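Local coordinates for ABC transporter substrate-binding protein-branched chain amino acid transport (Streptococcus pneumoniae, PDB 4GNR), which binds isoleucine and probably delivers branched-chain amino acids to an ABC transporter for uptake into the cell, at residues 76-89 / 100-112. Sequence-based numbering, arbitrary orientation. Where two conformers were deposited one is given.
Sequences VSAVVGPATSGATA and VPLISPSATQDGL. With ILE (isoleucine), chain B.
S104 OG donates to P82 O at 2.7 Å, in the carbonyl plane, and accepts from S106 N (an ST turn) and A107 N (an ST motif), so one small hydroxyl ties the turn after its own strand to the cis-proline loop. With OG anti to the backbone N (chi1 171°), it reaches across to that loop. The strand pair is buried and regularly bonded: V79 N bonds P101 O, V79 O takes I103 N at 2.9 Å, and G81 N reaches I103 O. On one face V79 CG1 meets L102 CD1 at 3.8 Å; on the other V80 CG2 packs against I103 CG2, branched chains suiting a buried strand. Strands 78-80 and 102-104, joined through helix 85-97, form a parallel beta-alpha-beta unit of the periplasmic-binding-protein fold, and the loops at their C-terminal ends supply part of the isoleucine pocket, to which Y205 and D229 also contribute. S85 OG donates to OXT of isoleucine at 2.6 Å and accepts from Q109 N, while T108 N grips the same oxygen. T108 OG1, also bonded to D126, and S106 O receive the ligand's ammonium. Toward partly exposed A89, Q109 and L112 the hold is looser: L112 is modelled in two conformers, and only tentatively, in one, do CD2 and CD1 touch T88 CG2 and A89 CB respectively.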
loop_
_atom_site.group_PDB
_atom_site.type_symbol
_atom_site.label_atom_id
_atom_site.label_comp_id
_atom_site.label_asym_id
_atom_site.label_seq_id
_atom_site.Cartn_x
_atom_site.Cartn_y
_atom_site.Cartn_z
ATOM N N VAL A 76 -15.056 19.367 1.478
ATOM C CA VAL A 76 -15.415 17.988 1.124
ATOM C C VAL A 76 -15.980 17.253 2.352
ATOM O O VAL A 76 -15.716 17.581 3.509
ATOM C CB VAL A 76 -14.222 17.180 0.512
ATOM C CG1 VAL A 76 -13.645 17.915 -0.677
ATOM C CG2 VAL A 76 -13.150 16.875 1.553
ATOM N N SER A 77 -16.726 16.196 2.068
ATOM C CA SER A 77 -17.374 15.389 3.124
ATOM C C SER A 77 -16.568 14.188 3.604
ATOM O O SER A 77 -16.877 13.633 4.667
ATOM C CB SER A 77 -18.749 14.920 2.658
ATOM O OG SER A 77 -19.609 16.031 2.446
ATOM N N ALA A 78 -15.564 13.782 2.819
ATOM C CA ALA A 78 -14.687 12.652 3.138
ATOM C C ALA A 78 -13.429 12.806 2.294
ATOM O O ALA A 78 -13.495 13.432 1.229
ATOM C CB ALA A 78 -15.371 11.330 2.813
ATOM N N VAL A 79 -12.329 12.218 2.751
ATOM C CA VAL A 79 -11.063 12.254 2.018
ATOM C C VAL A 79 -10.564 10.809 1.846
ATOM O O VAL A 79 -10.599 10.027 2.790
ATOM C CB VAL A 79 -9.996 13.066 2.767
ATOM C CG1 VAL A 79 -8.641 13.022 2.045
ATOM C CG2 VAL A 79 -10.444 14.526 2.951
ATOM N N VAL A 80 -10.130 10.503 0.618
ATOM C CA VAL A 80 -9.491 9.220 0.282
ATOM C C VAL A 80 -8.014 9.531 0.009
ATOM O O VAL A 80 -7.704 10.411 -0.802
ATOM C CB VAL A 80 -10.151 8.523 -0.897
ATOM C CG1 VAL A 80 -9.526 7.149 -1.118
ATOM C CG2 VAL A 80 -11.649 8.394 -0.692
ATOM N N GLY A 81 -7.123 8.767 0.645
ATOM C CA GLY A 81 -5.698 9.029 0.606
ATOM C C GLY A 81 -5.307 9.893 1.808
ATOM O O GLY A 81 -6.167 10.532 2.412
ATOM N N PRO A 82 -4.000 9.999 2.106
ATOM C CA PRO A 82 -2.877 9.488 1.328
ATOM C C PRO A 82 -2.670 7.982 1.274
ATOM O O PRO A 82 -3.293 7.210 2.006
ATOM C CB PRO A 82 -1.648 10.136 2.014
ATOM C CG PRO A 82 -2.207 11.380 2.673
ATOM C CD PRO A 82 -3.551 10.935 3.152
ATOM N N ALA A 83 -1.778 7.592 0.383
ATOM C CA ALA A 83 -1.407 6.190 0.214
ATOM C C ALA A 83 -0.392 5.691 1.256
ATOM O O ALA A 83 -0.413 4.518 1.640
ATOM C CB ALA A 83 -0.796 5.974 -1.181
ATOM N N THR A 84 0.523 6.568 1.652
ATOM C CA THR A 84 1.659 6.166 2.472
ATOM C C THR A 84 1.519 6.634 3.919
ATOM O O THR A 84 0.754 7.558 4.237
ATOM C CB THR A 84 2.993 6.615 1.832
ATOM O OG1 THR A 84 3.081 8.043 1.845
ATOM C CG2 THR A 84 3.157 6.050 0.421
ATOM N N SER A 85 2.287 6.000 4.798
ATOM C CA SER A 85 2.115 6.229 6.224
ATOM C C SER A 85 2.540 7.596 6.722
ATOM O O SER A 85 1.839 8.196 7.522
ATOM C CB SER A 85 2.790 5.113 7.027
ATOM O OG SER A 85 2.077 3.890 6.922
ATOM N N GLY A 86 3.696 8.083 6.303
ATOM C CA GLY A 86 4.151 9.385 6.787
ATOM C C GLY A 86 3.149 10.475 6.426
ATOM O O GLY A 86 2.760 11.321 7.237
ATOM N N ALA A 87 2.711 10.454 5.170
ATOM C CA ALA A 87 1.746 11.427 4.668
ATOM C C ALA A 87 0.400 11.291 5.401
ATOM O O ALA A 87 -0.213 12.307 5.749
ATOM C CB ALA A 87 1.593 11.270 3.196
ATOM N N THR A 88 -0.042 10.061 5.642
ATOM C CA THR A 88 -1.321 9.853 6.345
ATOM C C THR A 88 -1.253 10.403 7.777
ATOM O O THR A 88 -2.161 11.076 8.242
ATOM C CB THR A 88 -1.709 8.360 6.315
ATOM O OG1 THR A 88 -1.943 7.951 4.967
ATOM C CG2 THR A 88 -2.998 8.113 7.088
ATOM N N ALA A 89 -0.153 10.102 8.470
ATOM C CA ALA A 89 0.061 10.588 9.831
ATOM C C ALA A 89 0.043 12.127 9.873
ATOM O O ALA A 89 -0.393 12.715 10.859
ATOM C CB ALA A 89 1.372 10.067 10.409
ATOM N N VAL A 100 -14.056 15.492 9.435
ATOM C CA VAL A 100 -14.173 14.818 8.148
ATOM C C VAL A 100 -13.411 13.487 8.194
ATOM O O VAL A 100 -12.234 13.475 8.490
ATOM C CB VAL A 100 -13.625 15.733 7.015
ATOM C CG1 VAL A 100 -13.614 14.975 5.694
ATOM C CG2 VAL A 100 -14.451 17.001 6.910
ATOM N N PRO A 101 -14.078 12.366 7.862
ATOM C CA PRO A 101 -13.350 11.109 7.864
ATOM C C PRO A 101 -12.361 11.038 6.691
ATOM O O PRO A 101 -12.656 11.455 5.574
ATOM C CB PRO A 101 -14.468 10.057 7.721
ATOM C CG PRO A 101 -15.557 10.781 6.963
ATOM C CD PRO A 101 -15.490 12.212 7.461
ATOM N N LEU A 102 -11.222 10.424 6.984
ATOM C CA LEU A 102 -10.155 10.202 6.027
ATOM C C LEU A 102 -9.857 8.710 6.032
ATOM O O LEU A 102 -9.643 8.116 7.104
ATOM C CB LEU A 102 -8.931 11.041 6.393
ATOM C CG LEU A 102 -7.752 11.000 5.397
ATOM C CD1 LEU A 102 -6.998 12.329 5.388
ATOM C CD2 LEU A 102 -6.817 9.837 5.643
ATOM N N ILE A 103 -9.870 8.111 4.838
ATOM C CA ILE A 103 -9.532 6.708 4.701
ATOM C C ILE A 103 -8.278 6.581 3.853
ATOM O O ILE A 103 -8.232 7.050 2.700
ATOM C CB ILE A 103 -10.707 5.844 4.130
ATOM C CG1 ILE A 103 -10.290 4.371 4.042
ATOM C CG2 ILE A 103 -11.246 6.365 2.795
ATOM C CD1 ILE A 103 -11.476 3.429 3.877
ATOM N N SER A 104 -7.234 5.990 4.433
ATOM C CA SER A 104 -6.054 5.619 3.658
ATOM C C SER A 104 -6.242 4.175 3.201
ATOM O O SER A 104 -6.404 3.275 4.045
ATOM C CB SER A 104 -4.753 5.672 4.441
ATOM O OG SER A 104 -3.722 5.092 3.652
ATOM N N PRO A 105 -6.230 3.920 1.893
ATOM C CA PRO A 105 -6.376 2.533 1.458
ATOM C C PRO A 105 -5.233 1.613 1.890
ATOM O O PRO A 105 -5.433 0.407 2.002
ATOM C CB PRO A 105 -6.358 2.668 -0.096
ATOM C CG PRO A 105 -6.833 4.086 -0.364
ATOM C CD PRO A 105 -6.198 4.875 0.771
ATOM N N SER A 106 -4.061 2.214 2.152
ATOM C CA SER A 106 -2.816 1.438 2.140
ATOM C C SER A 106 -1.755 1.782 3.161
ATOM O O SER A 106 -0.688 1.163 3.125
ATOM C CB SER A 106 -2.205 1.610 0.720
ATOM O OG SER A 106 -2.125 2.999 0.382
ATOM N N ALA A 107 -2.016 2.706 4.087
ATOM C CA ALA A 107 -0.992 3.079 5.101
ATOM C C ALA A 107 -0.936 1.959 6.152
ATOM O O ALA A 107 -1.888 1.760 6.897
ATOM C CB ALA A 107 -1.323 4.411 5.723
ATOM N N THR A 108 0.207 1.282 6.227
ATOM C CA THR A 108 0.387 0.094 7.055
ATOM C C THR A 108 1.033 0.330 8.413
ATOM O O THR A 108 1.192 -0.622 9.195
ATOM C CB THR A 108 1.222 -0.951 6.266
ATOM O OG1 THR A 108 2.446 -0.330 5.843
ATOM C CG2 THR A 108 0.473 -1.481 5.044
ATOM N N GLN A 109 1.388 1.556 8.758
ATOM C CA GLN A 109 2.060 1.805 10.043
ATOM C C GLN A 109 1.259 1.296 11.221
ATOM O O GLN A 109 0.075 1.564 11.357
ATOM C CB GLN A 109 2.330 3.310 10.198
ATOM C CG GLN A 109 2.912 3.763 11.532
ATOM C CD GLN A 109 3.139 5.281 11.552
ATOM O OE1 GLN A 109 3.751 5.825 10.626
ATOM N NE2 GLN A 109 2.677 5.962 12.626
ATOM N N ASP A 110 1.869 0.488 12.088
ATOM C CA ASP A 110 1.096 0.035 13.231
ATOM C C ASP A 110 0.743 1.212 14.103
ATOM O O ASP A 110 1.476 2.198 14.214
ATOM C CB ASP A 110 1.792 -1.002 14.111
ATOM C CG ASP A 110 1.962 -2.334 13.436
ATOM O OD1 ASP A 110 1.243 -3.271 13.858
ATOM O OD2 ASP A 110 2.704 -2.434 12.443
ATOM N N GLY A 111 -0.417 1.052 14.713
ATOM C CA GLY A 111 -1.007 2.004 15.651
ATOM C C GLY A 111 -1.495 3.307 15.090
ATOM O O GLY A 111 -1.931 4.173 15.856
ATOM N N LEU A 112 -1.520 3.417 13.786
ATOM C CA LEU A 112 -1.888 4.668 13.199
ATOM C C LEU A 112 -3.318 5.141 13.540
ATOM O O LEU A 112 -3.569 6.343 13.664
ATOM C CB LEU A 112 -1.590 4.566 11.729
ATOM C CG LEU A 112 -1.776 5.876 11.001
ATOM C CD1 LEU A 112 -0.936 7.018 11.595
ATOM C CD2 LEU A 112 -1.449 5.647 9.532
HETATM N N ILE B . 2.224 0.471 3.118
HETATM C CA ILE B . 3.148 1.562 2.701
HETATM C C ILE B . 3.010 2.730 3.672
HETATM O O ILE B . 3.732 3.734 3.497
HETATM C CB ILE B . 3.070 1.891 1.179
HETATM C CG1 ILE B . 1.636 2.033 0.722
HETATM C CG2 ILE B . 3.795 0.811 0.199
HETATM C CD1 ILE B . 1.534 2.441 -0.731
HETATM O OXT ILE B . 2.206 2.607 4.619
#